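Local coordinates for protein Dok-7 (Mus musculus, PDB 3ML4), which acts as a dimeric cytoplasmic adaptor that activates the muscle receptor kinase MuSK in neuromuscular synapse formation, and is represented here by its PH and PTB domains, at residues L61-I66 and Q89-G94; W156-L161 and D201-G206; V120-G125 and L142-D147. One frame throughout, in Å; residues are numbered along the deposited sequence.

Contact 1: L61-I66 and Q89-G94; sequences LTLEDI and QAVMLG
Leu63 meets Val91 and Gln89 through a single methyl group, and its side chain can be followed outward to that point. CB sets out toward segment 89-94. CG lies anti to the carbonyl carbon, beside the backbone N (chi1 -52°), which directs it into the gap between the CA atoms of Leu63 and Val91, 9.0 Å apart. The chain then forks, and CD2 does the touching. It lies 3.6 Å from CG2 of Val91, the methyl that stands beside that residue's backbone N, and the two side chains meet at a slant. The same CD2 is 3.7 Å from OE1 of Gln89, whose chain bends at chi2 (-90°) to bring its amide oxygen up to the leucine. Strand 81-86 comes between the two strands in the order of the PH-domain sheet. From it, Ile84 also packs on Leu63 and shares backbone hydrogen bonding with Val91; Met42 of strand 40-45 touches Leu63 as well. No hydrogen bond crosses between the segments, and a methyl offers Gln89 OE1 no polar hydrogen, so the contact rests on dispersion and burial of apolar surface, with an exposed amide at its edge.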
ATOM      1  N   LEU B  61       1.745 -18.077   4.548  1.00 39.20           N
ATOM      2  CA  LEU B  61       2.673 -17.152   5.193  1.00 38.44           C
ATOM      3  C   LEU B  61       2.544 -15.759   4.588  1.00 37.68           C
ATOM      4  O   LEU B  61       2.321 -15.613   3.391  1.00 37.41           O
ATOM      5  CB  LEU B  61       4.116 -17.661   5.083  1.00 38.38           C
ATOM      6  CG  LEU B  61       5.188 -17.011   5.963  1.00 38.72           C
ATOM      7  CD1 LEU B  61       4.959 -17.279   7.457  1.00 38.87           C
ATOM      8  CD2 LEU B  61       6.573 -17.492   5.539  1.00 38.49           C
ATOM      9  N   THR B  62       2.670 -14.742   5.432  1.00 37.09           N
ATOM     10  CA  THR B  62       2.625 -13.359   4.981  1.00 36.52           C
ATOM     11  C   THR B  62       3.948 -12.673   5.280  1.00 36.04           C
ATOM     12  O   THR B  62       4.349 -12.558   6.441  1.00 36.15           O
ATOM     13  CB  THR B  62       1.463 -12.566   5.625  1.00 36.53           C
ATOM     14  OG1 THR B  62       0.275 -13.363   5.610  1.00 36.86           O
ATOM     15  CG2 THR B  62       1.197 -11.262   4.855  1.00 36.38           C
ATOM     16  N   LEU B  63       4.617 -12.239   4.216  1.00 35.46           N
ATOM     17  CA  LEU B  63       5.856 -11.471   4.311  1.00 35.13           C
ATOM     18  C   LEU B  63       5.507  -9.993   4.372  1.00 34.87           C
ATOM     19  O   LEU B  63       5.056  -9.417   3.383  1.00 34.70           O
ATOM     20  CB  LEU B  63       6.754 -11.754   3.099  1.00 35.08           C
ATOM     21  CG  LEU B  63       7.028 -13.233   2.815  1.00 34.76           C
ATOM     22  CD1 LEU B  63       7.551 -13.419   1.413  1.00 34.05           C
ATOM     23  CD2 LEU B  63       7.985 -13.811   3.843  1.00 34.82           C
ATOM     24  N   GLU B  64       5.705  -9.383   5.535  1.00 34.58           N
ATOM     25  CA  GLU B  64       5.193  -8.029   5.769  1.00 34.49           C
ATOM     26  C   GLU B  64       6.278  -6.960   5.937  1.00 34.04           C
ATOM     27  O   GLU B  64       5.990  -5.826   6.333  1.00 34.08           O
ATOM     28  CB  GLU B  64       4.181  -8.024   6.934  1.00 34.66           C
ATOM     29  CG  GLU B  64       4.531  -8.945   8.106  1.00 35.69           C
ATOM     30  CD  GLU B  64       3.302  -9.612   8.733  1.00 37.17           C
ATOM     31  OE1 GLU B  64       2.334  -8.898   9.091  1.00 37.28           O
ATOM     32  OE2 GLU B  64       3.313 -10.859   8.870  1.00 36.98           O
ATOM     33  N   ASP B  65       7.514  -7.321   5.597  1.00 33.37           N
ATOM     34  CA  ASP B  65       8.665  -6.439   5.763  1.00 32.73           C
ATOM     35  C   ASP B  65       9.662  -6.575   4.611  1.00 32.12           C
ATOM     36  O   ASP B  65      10.876  -6.567   4.823  1.00 32.42           O
ATOM     37  CB  ASP B  65       9.346  -6.699   7.115  1.00 32.98           C
ATOM     38  CG  ASP B  65       9.684  -8.175   7.343  1.00 33.86           C
ATOM     39  OD1 ASP B  65       8.987  -9.062   6.790  1.00 34.12           O
ATOM     40  OD2 ASP B  65      10.651  -8.448   8.093  1.00 34.52           O
ATOM     41  N   ILE B  66       9.133  -6.683   3.396  1.00 31.24           N
ATOM     42  CA  ILE B  66       9.927  -6.830   2.179  1.00 30.19           C
ATOM     43  C   ILE B  66      10.751  -5.573   1.871  1.00 30.33           C
ATOM     44  O   ILE B  66      10.214  -4.460   1.864  1.00 30.45           O
ATOM     45  CB  ILE B  66       9.022  -7.184   0.970  1.00 30.11           C
ATOM     46  CG1 ILE B  66       8.218  -8.462   1.263  1.00 29.62           C
ATOM     47  CG2 ILE B  66       9.846  -7.326  -0.310  1.00 29.55           C
ATOM     48  CD1 ILE B  66       7.149  -8.790   0.242  1.00 29.35           C
ATOM     49  N   GLN B  89      14.094 -11.752   7.530  1.00 38.31           N
ATOM     50  CA  GLN B  89      14.685 -12.914   6.858  1.00 38.75           C
ATOM     51  C   GLN B  89      14.638 -12.798   5.343  1.00 38.61           C
ATOM     52  O   GLN B  89      13.900 -11.981   4.799  1.00 38.85           O
ATOM     53  CB  GLN B  89      13.964 -14.200   7.288  1.00 38.97           C
ATOM     54  CG  GLN B  89      12.618 -14.472   6.571  1.00 39.91           C
ATOM     55  CD  GLN B  89      11.402 -13.867   7.271  1.00 40.87           C
ATOM     56  OE1 GLN B  89      10.407 -13.518   6.626  1.00 41.06           O
ATOM     57  NE2 GLN B  89      11.471 -13.757   8.594  1.00 40.92           N
ATOM     58  N   ALA B  90      15.429 -13.626   4.669  1.00 38.47           N
ATOM     59  CA  ALA B  90      15.341 -13.775   3.220  1.00 38.08           C
ATOM     60  C   ALA B  90      14.610 -15.071   2.896  1.00 37.97           C
ATOM     61  O   ALA B  90      14.840 -16.101   3.537  1.00 37.89           O
ATOM     62  CB  ALA B  90      16.720 -13.778   2.606  1.00 38.02           C
ATOM     63  N   VAL B  91      13.724 -15.015   1.906  1.00 37.80           N
ATOM     64  CA  VAL B  91      13.006 -16.200   1.443  1.00 37.53           C
ATOM     65  C   VAL B  91      13.547 -16.597   0.079  1.00 37.52           C
ATOM     66  O   VAL B  91      13.463 -15.818  -0.869  1.00 37.64           O
ATOM     67  CB  VAL B  91      11.478 -15.956   1.366  1.00 37.52           C
ATOM     68  CG1 VAL B  91      10.767 -17.144   0.724  1.00 37.20           C
ATOM     69  CG2 VAL B  91      10.915 -15.679   2.752  1.00 37.07           C
HETATM   70  N   MSE B  92      14.106 -17.802  -0.012  1.00 37.58           N
HETATM   71  CA  MSE B  92      14.733 -18.275  -1.252  1.00 37.70           C
HETATM   72  C   MSE B  92      13.803 -19.163  -2.067  1.00 37.42           C
HETATM   73  O   MSE B  92      13.338 -20.194  -1.589  1.00 37.36           O
HETATM   74  CB  MSE B  92      16.052 -19.008  -0.965  1.00 38.00           C
HETATM   75  CG  MSE B  92      17.088 -18.201  -0.174  1.00 39.10           C
HETATM   76 SE   MSE B  92      17.529 -16.452  -0.947  1.00 43.36          SE
HETATM   77  CE  MSE B  92      18.343 -17.017  -2.635  1.00 41.52           C
ATOM     78  N   LEU B  93      13.534 -18.738  -3.298  1.00 37.35           N
ATOM     79  CA  LEU B  93      12.698 -19.486  -4.228  1.00 37.28           C
ATOM     80  C   LEU B  93      13.569 -20.209  -5.249  1.00 37.47           C
ATOM     81  O   LEU B  93      14.559 -19.656  -5.727  1.00 37.47           O
ATOM     82  CB  LEU B  93      11.720 -18.554  -4.949  1.00 37.18           C
ATOM     83  CG  LEU B  93      10.705 -17.720  -4.157  1.00 37.13           C
ATOM     84  CD1 LEU B  93       9.772 -16.978  -5.111  1.00 37.36           C
ATOM     85  CD2 LEU B  93       9.898 -18.572  -3.204  1.00 36.74           C
ATOM     86  N   GLY B  94      13.191 -21.440  -5.582  1.00 37.54           N
ATOM     87  CA  GLY B  94      13.965 -22.266  -6.499  1.00 37.61           C
ATOM     88  C   GLY B  94      13.244 -22.557  -7.796  1.00 37.82           C
ATOM     89  O   GLY B  94      12.165 -23.149  -7.801  1.00 37.64           O
TER

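Contact 2: W156-L161 and D201-G206; sequences WKLSDL and DCIVRG
The C-terminal end of the helix that lies against the PTB-domain sheet is met here by a short 3-10 turn, with Leu158 of the 3-10 turn packing on Ile203 and Val204 where the helix gives way to a turn. One methyl serves both partners: Leu158 CD2 lies 3.6 Å from Ile203 CG2 and 3.9 Å from Val204 CG1, and in each pair the side chains cross at about a right angle. In Ile203 the branch methyl CG2 makes the contact, placed anti to the backbone N, while the longer arm leads away from Leu158. All three residues are buried, and no hydrogen bond joins the segments.

Each backbone is fixed by bonds of its own. In segment 156-161, Asp160 N binds Lys157 O at 3.1 Å, curling the chain just past strand 151-157. In segment 201-206 a Schellman motif ends the helix: Gly206 N bonds to Ile203 O at 2.8 Å, Ile207 N returns to Cys202 O, and Gly206 takes the positive phi of the C-prime position. Arg205 folds back on the last turn, its NH1 donating to Asp201 O (3.2 Å, 168° at the hydrogen) on a lone pair within the carbonyl plane; the acceptor also lies in the guanidinium plane. The Asp201 carboxylate is a longer ionic partner for the same nitrogen, and its OD1 hydrogen-bonds Tyr164 OH.

The bound MuSK peptide hydrogen-bonds Leu161 O and Asp201 OD1 and packs on Val204 and Arg205, while Arg205 makes backbone hydrogen bonds to the second subunit. A peptide held beside the C-terminal helix and strand 161-167 is the arrangement characteristic of IRS-type PTB domains.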
ATOM      1  N   TRP B 156      17.134   2.911   5.706  1.00 32.17           N
ATOM      2  CA  TRP B 156      16.708   4.297   5.873  1.00 31.46           C
ATOM      3  C   TRP B 156      15.315   4.472   5.283  1.00 31.39           C
ATOM      4  O   TRP B 156      14.994   3.854   4.269  1.00 31.46           O
ATOM      5  CB  TRP B 156      17.666   5.255   5.144  1.00 31.07           C
ATOM      6  CG  TRP B 156      19.130   5.132   5.508  1.00 30.50           C
ATOM      7  CD1 TRP B 156      19.818   5.910   6.391  1.00 30.43           C
ATOM      8  CD2 TRP B 156      20.076   4.183   4.990  1.00 29.78           C
ATOM      9  NE1 TRP B 156      21.134   5.508   6.460  1.00 30.03           N
ATOM     10  CE2 TRP B 156      21.318   4.449   5.613  1.00 30.21           C
ATOM     11  CE3 TRP B 156      19.994   3.135   4.065  1.00 30.02           C
ATOM     12  CZ2 TRP B 156      22.471   3.699   5.343  1.00 30.19           C
ATOM     13  CZ3 TRP B 156      21.137   2.391   3.795  1.00 30.37           C
ATOM     14  CH2 TRP B 156      22.363   2.679   4.435  1.00 30.55           C
ATOM     15  N   LYS B 157      14.489   5.302   5.918  1.00 31.32           N
ATOM     16  CA  LYS B 157      13.337   5.890   5.237  1.00 31.20           C
ATOM     17  C   LYS B 157      13.907   6.921   4.279  1.00 31.13           C
ATOM     18  O   LYS B 157      14.771   7.715   4.668  1.00 31.11           O
ATOM     19  CB  LYS B 157      12.400   6.609   6.210  1.00 31.28           C
ATOM     20  CG  LYS B 157      11.495   5.732   7.060  1.00 31.86           C
ATOM     21  CD  LYS B 157      10.271   6.531   7.512  1.00 32.92           C
ATOM     22  CE  LYS B 157      10.024   6.420   9.015  1.00 33.63           C
ATOM     23  NZ  LYS B 157       9.840   5.015   9.495  1.00 34.88           N
ATOM     24  N   LEU B 158      13.431   6.923   3.036  1.00 31.13           N
ATOM     25  CA  LEU B 158      13.800   7.973   2.083  1.00 31.16           C
ATOM     26  C   LEU B 158      13.489   9.391   2.581  1.00 31.07           C
ATOM     27  O   LEU B 158      14.228  10.327   2.288  1.00 30.93           O
ATOM     28  CB  LEU B 158      13.150   7.730   0.721  1.00 31.18           C
ATOM     29  CG  LEU B 158      14.139   7.413  -0.403  1.00 31.80           C
ATOM     30  CD1 LEU B 158      14.719   6.007  -0.278  1.00 32.37           C
ATOM     31  CD2 LEU B 158      13.477   7.603  -1.756  1.00 32.56           C
ATOM     32  N   SER B 159      12.411   9.531   3.350  1.00 31.12           N
ATOM     33  CA  SER B 159      11.985  10.828   3.878  1.00 31.36           C
ATOM     34  C   SER B 159      12.915  11.376   4.976  1.00 31.40           C
ATOM     35  O   SER B 159      12.771  12.525   5.413  1.00 31.34           O
ATOM     36  CB  SER B 159      10.529  10.756   4.370  1.00 31.34           C
ATOM     37  OG  SER B 159      10.380   9.789   5.397  1.00 31.82           O
ATOM     38  N   ASP B 160      13.872  10.556   5.405  1.00 31.34           N
ATOM     39  CA  ASP B 160      14.802  10.937   6.462  1.00 31.26           C
ATOM     40  C   ASP B 160      16.200  11.255   5.920  1.00 31.27           C
ATOM     41  O   ASP B 160      17.126  11.531   6.684  1.00 31.15           O
ATOM     42  CB  ASP B 160      14.863   9.837   7.523  1.00 31.42           C
ATOM     43  CG  ASP B 160      13.536   9.629   8.230  1.00 32.01           C
ATOM     44  OD1 ASP B 160      12.668  10.526   8.161  1.00 34.82           O
ATOM     45  OD2 ASP B 160      13.357   8.573   8.867  1.00 31.88           O
ATOM     46  N   LEU B 161      16.342  11.216   4.600  1.00 31.37           N
ATOM     47  CA  LEU B 161      17.584  11.598   3.929  1.00 31.43           C
ATOM     48  C   LEU B 161      17.644  13.108   3.707  1.00 31.52           C
ATOM     49  O   LEU B 161      16.722  13.685   3.134  1.00 31.47           O
ATOM     50  CB  LEU B 161      17.688  10.878   2.583  1.00 31.31           C
ATOM     51  CG  LEU B 161      18.470   9.575   2.423  1.00 31.03           C
ATOM     52  CD1 LEU B 161      18.501   8.706   3.682  1.00 30.49           C
ATOM     53  CD2 LEU B 161      17.889   8.812   1.246  1.00 30.70           C
ATOM     54  N   ASP B 201      14.932  11.449  -6.954  1.00 25.36           N
ATOM     55  CA  ASP B 201      14.238  12.702  -7.265  1.00 25.26           C
ATOM     56  C   ASP B 201      12.749  12.498  -7.510  1.00 25.31           C
ATOM     57  O   ASP B 201      11.917  13.311  -7.089  1.00 25.45           O
ATOM     58  CB  ASP B 201      14.864  13.372  -8.496  1.00 25.10           C
ATOM     59  CG  ASP B 201      16.248  13.941  -8.219  1.00 24.87           C
ATOM     60  OD1 ASP B 201      16.602  14.152  -7.038  1.00 24.16           O
ATOM     61  OD2 ASP B 201      16.982  14.179  -9.195  1.00 23.78           O
ATOM     62  N   CYS B 202      12.425  11.418  -8.212  1.00 25.15           N
ATOM     63  CA  CYS B 202      11.055  11.120  -8.563  1.00 24.96           C
ATOM     64  C   CYS B 202      10.246  10.699  -7.343  1.00 25.27           C
ATOM     65  O   CYS B 202       9.194  11.283  -7.076  1.00 25.55           O
ATOM     66  CB  CYS B 202      11.009  10.051  -9.650  1.00 25.04           C
ATOM     67  SG  CYS B 202      11.478  10.657 -11.286  1.00 23.53           S
ATOM     68  N   ILE B 203      10.739   9.709  -6.598  1.00 25.36           N
ATOM     69  CA  ILE B 203       9.983   9.145  -5.467  1.00 25.42           C
ATOM     70  C   ILE B 203       9.662  10.191  -4.384  1.00 25.52           C
ATOM     71  O   ILE B 203       8.508  10.312  -3.957  1.00 25.69           O
ATOM     72  CB  ILE B 203      10.657   7.860  -4.863  1.00 25.20           C
ATOM     73  CG1 ILE B 203      10.214   6.593  -5.601  1.00 25.46           C
ATOM     74  CG2 ILE B 203      10.243   7.651  -3.414  1.00 24.87           C
ATOM     75  CD1 ILE B 203      10.661   6.461  -7.043  1.00 25.93           C
ATOM     76  N   VAL B 204      10.672  10.956  -3.970  1.00 25.47           N
ATOM     77  CA  VAL B 204      10.495  11.952  -2.901  1.00 25.39           C
ATOM     78  C   VAL B 204       9.531  13.074  -3.296  1.00 25.37           C
ATOM     79  O   VAL B 204       9.041  13.812  -2.442  1.00 25.44           O
ATOM     80  CB  VAL B 204      11.845  12.531  -2.380  1.00 25.28           C
ATOM     81  CG1 VAL B 204      12.757  11.405  -1.896  1.00 25.37           C
ATOM     82  CG2 VAL B 204      12.539  13.393  -3.439  1.00 25.07           C
ATOM     83  N   ARG B 205       9.256  13.180  -4.592  1.00 25.48           N
ATOM     84  CA  ARG B 205       8.275  14.135  -5.104  1.00 25.76           C
ATOM     85  C   ARG B 205       6.971  13.449  -5.514  1.00 25.60           C
ATOM     86  O   ARG B 205       6.080  14.086  -6.076  1.00 25.58           O
ATOM     87  CB  ARG B 205       8.864  14.934  -6.271  1.00 25.90           C
ATOM     88  CG  ARG B 205       9.989  15.848  -5.852  1.00 26.41           C
ATOM     89  CD  ARG B 205      10.737  16.441  -7.033  1.00 27.40           C
ATOM     90  NE  ARG B 205      11.666  17.454  -6.547  1.00 28.80           N
ATOM     91  CZ  ARG B 205      12.904  17.206  -6.126  1.00 28.37           C
ATOM     92  NH1 ARG B 205      13.393  15.970  -6.158  1.00 28.60           N
ATOM     93  NH2 ARG B 205      13.657  18.202  -5.682  1.00 27.25           N
ATOM     94  N   GLY B 206       6.872  12.151  -5.237  1.00 25.60           N
ATOM     95  CA  GLY B 206       5.637  11.396  -5.459  1.00 25.62           C
ATOM     96  C   GLY B 206       5.428  10.893  -6.876  1.00 25.73           C
ATOM     97  O   GLY B 206       4.372  10.327  -7.197  1.00 26.04           O
TER

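Contact 3: V120-G125 and L142-D147; sequences VTVAPG and LVLARD
Val120, Val122 and Leu144 bring together two strands that are not hydrogen-bonded to each other. Strand 133-138 comes between 115-122 and 141-146 in the PTB-domain sheet, and the closest CA atoms, those of Val122 and Leu144, are 9.1 Å apart. Sheet order alone would make strands two places apart run in the same direction, yet the CA traces of the two segments are steeply inclined to one another. That is the evidence for strong twist and coiling of the sheet, and side chains have to bridge the gap.

Leu144 does so with both of its methyls. CD2 lies 3.9 Å from CG2 of Val120, with the two side chains crossing at about a right angle. CD1 is 4.0 Å from CG2 of Val122, and CD2 stands at the same distance from that carbon, so one valine methyl faces both prongs of the leucine fork equally. Each valine presents CG2, but by different torsions: in Val122 this methyl is anti to the carbonyl carbon, with CG1 opposite the backbone N (chi1 -179°), whereas in Val120 it sits between the backbone N and the carbonyl carbon. All three residues are buried, and the separations are those of ordinary apolar packing.

Near the end of the second strand, Arg146 NE forms a salt bridge with Asp147 OD1 at 3.3 Å; its hydrogen-bond component is weak, bent to 129°. Glu129 gives the same nitrogen a second acidic partner.

Around the apolar cluster, Leu128 of a loop touches both Val122 and Leu144. Leu135 of strand 133-138 and Met153 of strand 151-157 pack on Leu144, while Leu188 of strand 184-189 lies against both valines.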
ATOM      1  N   VAL B 120      26.264  -2.322  -6.198  1.00 25.46           N
ATOM      2  CA  VAL B 120      27.190  -1.273  -5.756  1.00 25.19           C
ATOM      3  C   VAL B 120      28.360  -1.816  -4.919  1.00 25.14           C
ATOM      4  O   VAL B 120      28.346  -2.968  -4.474  1.00 25.25           O
ATOM      5  CB  VAL B 120      26.463  -0.163  -4.932  1.00 25.36           C
ATOM      6  CG1 VAL B 120      25.290   0.444  -5.724  1.00 24.82           C
ATOM      7  CG2 VAL B 120      25.995  -0.703  -3.575  1.00 24.99           C
ATOM      8  N   THR B 121      29.367  -0.969  -4.719  1.00 24.79           N
ATOM      9  CA  THR B 121      30.471  -1.239  -3.813  1.00 24.11           C
ATOM     10  C   THR B 121      30.450  -0.182  -2.722  1.00 24.12           C
ATOM     11  O   THR B 121      30.573   1.010  -3.009  1.00 24.07           O
ATOM     12  CB  THR B 121      31.824  -1.174  -4.545  1.00 24.20           C
ATOM     13  OG1 THR B 121      31.736  -1.879  -5.793  1.00 24.02           O
ATOM     14  CG2 THR B 121      32.934  -1.765  -3.682  1.00 22.88           C
ATOM     15  N   VAL B 122      30.288  -0.619  -1.478  1.00 24.21           N
ATOM     16  CA  VAL B 122      30.224   0.293  -0.337  1.00 24.75           C
ATOM     17  C   VAL B 122      31.633   0.707   0.096  1.00 25.49           C
ATOM     18  O   VAL B 122      32.454  -0.137   0.456  1.00 25.59           O
ATOM     19  CB  VAL B 122      29.430  -0.318   0.870  1.00 24.67           C
ATOM     20  CG1 VAL B 122      29.352   0.669   2.045  1.00 23.41           C
ATOM     21  CG2 VAL B 122      28.024  -0.745   0.444  1.00 24.07           C
ATOM     22  N   ALA B 123      31.899   2.012   0.061  1.00 26.23           N
ATOM     23  CA  ALA B 123      33.207   2.564   0.438  1.00 27.00           C
ATOM     24  C   ALA B 123      33.507   2.395   1.925  1.00 27.57           C
ATOM     25  O   ALA B 123      32.610   2.560   2.760  1.00 27.71           O
ATOM     26  CB  ALA B 123      33.288   4.039   0.054  1.00 26.86           C
ATOM     27  N   PRO B 124      34.769   2.057   2.269  1.00 28.03           N
ATOM     28  CA  PRO B 124      35.169   2.034   3.686  1.00 28.27           C
ATOM     29  C   PRO B 124      35.179   3.430   4.302  1.00 28.62           C
ATOM     30  O   PRO B 124      35.367   4.421   3.588  1.00 28.71           O
ATOM     31  CB  PRO B 124      36.592   1.465   3.649  1.00 28.06           C
ATOM     32  CG  PRO B 124      37.070   1.713   2.277  1.00 28.25           C
ATOM     33  CD  PRO B 124      35.871   1.654   1.377  1.00 27.87           C
ATOM     34  N   GLY B 125      34.972   3.495   5.617  1.00 29.00           N
ATOM     35  CA  GLY B 125      35.002   4.754   6.360  1.00 29.26           C
ATOM     36  C   GLY B 125      33.829   4.958   7.303  1.00 29.66           C
ATOM     37  O   GLY B 125      33.922   5.724   8.263  1.00 29.74           O
ATOM     38  N   LEU B 142      14.875   2.553   1.974  1.00 26.69           N
ATOM     39  CA  LEU B 142      16.135   2.261   1.311  1.00 26.35           C
ATOM     40  C   LEU B 142      16.916   1.263   2.144  1.00 25.97           C
ATOM     41  O   LEU B 142      17.026   1.394   3.361  1.00 25.72           O
ATOM     42  CB  LEU B 142      16.960   3.535   1.102  1.00 26.41           C
ATOM     43  CG  LEU B 142      18.226   3.409   0.243  1.00 26.50           C
ATOM     44  CD1 LEU B 142      17.875   3.278  -1.240  1.00 25.90           C
ATOM     45  CD2 LEU B 142      19.163   4.593   0.479  1.00 26.48           C
ATOM     46  N   VAL B 143      17.463   0.266   1.467  1.00 25.78           N
ATOM     47  CA  VAL B 143      18.148  -0.829   2.121  1.00 25.56           C
ATOM     48  C   VAL B 143      19.430  -1.175   1.368  1.00 25.57           C
ATOM     49  O   VAL B 143      19.488  -1.083   0.141  1.00 25.47           O
ATOM     50  CB  VAL B 143      17.191  -2.054   2.262  1.00 25.42           C
ATOM     51  CG1 VAL B 143      17.904  -3.387   2.089  1.00 24.82           C
ATOM     52  CG2 VAL B 143      16.467  -1.997   3.588  1.00 25.48           C
ATOM     53  N   LEU B 144      20.460  -1.542   2.117  1.00 25.79           N
ATOM     54  CA  LEU B 144      21.639  -2.172   1.543  1.00 26.30           C
ATOM     55  C   LEU B 144      21.651  -3.643   1.932  1.00 26.34           C
ATOM     56  O   LEU B 144      21.326  -3.984   3.067  1.00 26.38           O
ATOM     57  CB  LEU B 144      22.924  -1.461   1.996  1.00 26.12           C
ATOM     58  CG  LEU B 144      23.461  -0.393   1.037  1.00 26.36           C
ATOM     59  CD1 LEU B 144      24.494   0.501   1.710  1.00 27.75           C
ATOM     60  CD2 LEU B 144      24.050  -1.021  -0.225  1.00 25.87           C
ATOM     61  N   ALA B 145      22.015  -4.509   0.993  1.00 26.69           N
ATOM     62  CA  ALA B 145      21.979  -5.955   1.234  1.00 27.15           C
ATOM     63  C   ALA B 145      23.225  -6.675   0.737  1.00 27.43           C
ATOM     64  O   ALA B 145      23.781  -6.331  -0.306  1.00 27.52           O
ATOM     65  CB  ALA B 145      20.716  -6.574   0.628  1.00 26.93           C
ATOM     66  N   ARG B 146      23.637  -7.685   1.498  1.00 28.04           N
ATOM     67  CA  ARG B 146      24.877  -8.422   1.265  1.00 28.56           C
ATOM     68  C   ARG B 146      24.680  -9.912   1.423  1.00 28.62           C
ATOM     69  O   ARG B 146      23.763 -10.361   2.120  1.00 28.30           O
ATOM     70  CB  ARG B 146      25.922  -8.028   2.302  1.00 28.77           C
ATOM     71  CG  ARG B 146      26.925  -7.017   1.859  1.00 30.20           C
ATOM     72  CD  ARG B 146      27.974  -6.841   2.942  1.00 31.97           C
ATOM     73  NE  ARG B 146      29.000  -7.874   2.870  1.00 33.54           N
ATOM     74  CZ  ARG B 146      30.126  -7.761   2.176  1.00 34.11           C
ATOM     75  NH1 ARG B 146      30.380  -6.653   1.488  1.00 34.93           N
ATOM     76  NH2 ARG B 146      30.999  -8.757   2.170  1.00 34.01           N
ATOM     77  N   ASP B 147      25.595 -10.658   0.807  1.00 28.82           N
ATOM     78  CA  ASP B 147      25.735 -12.106   0.982  1.00 29.20           C
ATOM     79  C   ASP B 147      24.594 -12.922   0.378  1.00 29.44           C
ATOM     80  O   ASP B 147      23.612 -12.384  -0.142  1.00 29.60           O
ATOM     81  CB  ASP B 147      25.929 -12.498   2.463  1.00 29.10           C
ATOM     82  CG  ASP B 147      26.903 -11.590   3.205  1.00 29.24           C
ATOM     83  OD1 ASP B 147      27.756 -10.946   2.558  1.00 30.11           O
ATOM     84  OD2 ASP B 147      26.811 -11.523   4.451  1.00 29.59           O
TER

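From the N terminus, contact 1 closes first, tying strand 59-71 to strand 90-94 around strand 81-86 within the PH domain. Helix 98-112 follows, and contact 3 then joins strands 115-122 and 141-146 around strand 133-138 of the PTB domain. Contact 2 closes last, across the longest loop, bringing the turn after strand 151-157 to the end of helix 193-203. The loops run in series; none nests or crosses. Contacts 2 and 3 touch through neighbouring strands: Trp156 O lies 2.6 Å from Leu142 N, a probable hydrogen bond. Contact 1 touches neither, its nearest atoms being about 7 Å from those of contact 3 and about 10 Å from those of contact 2.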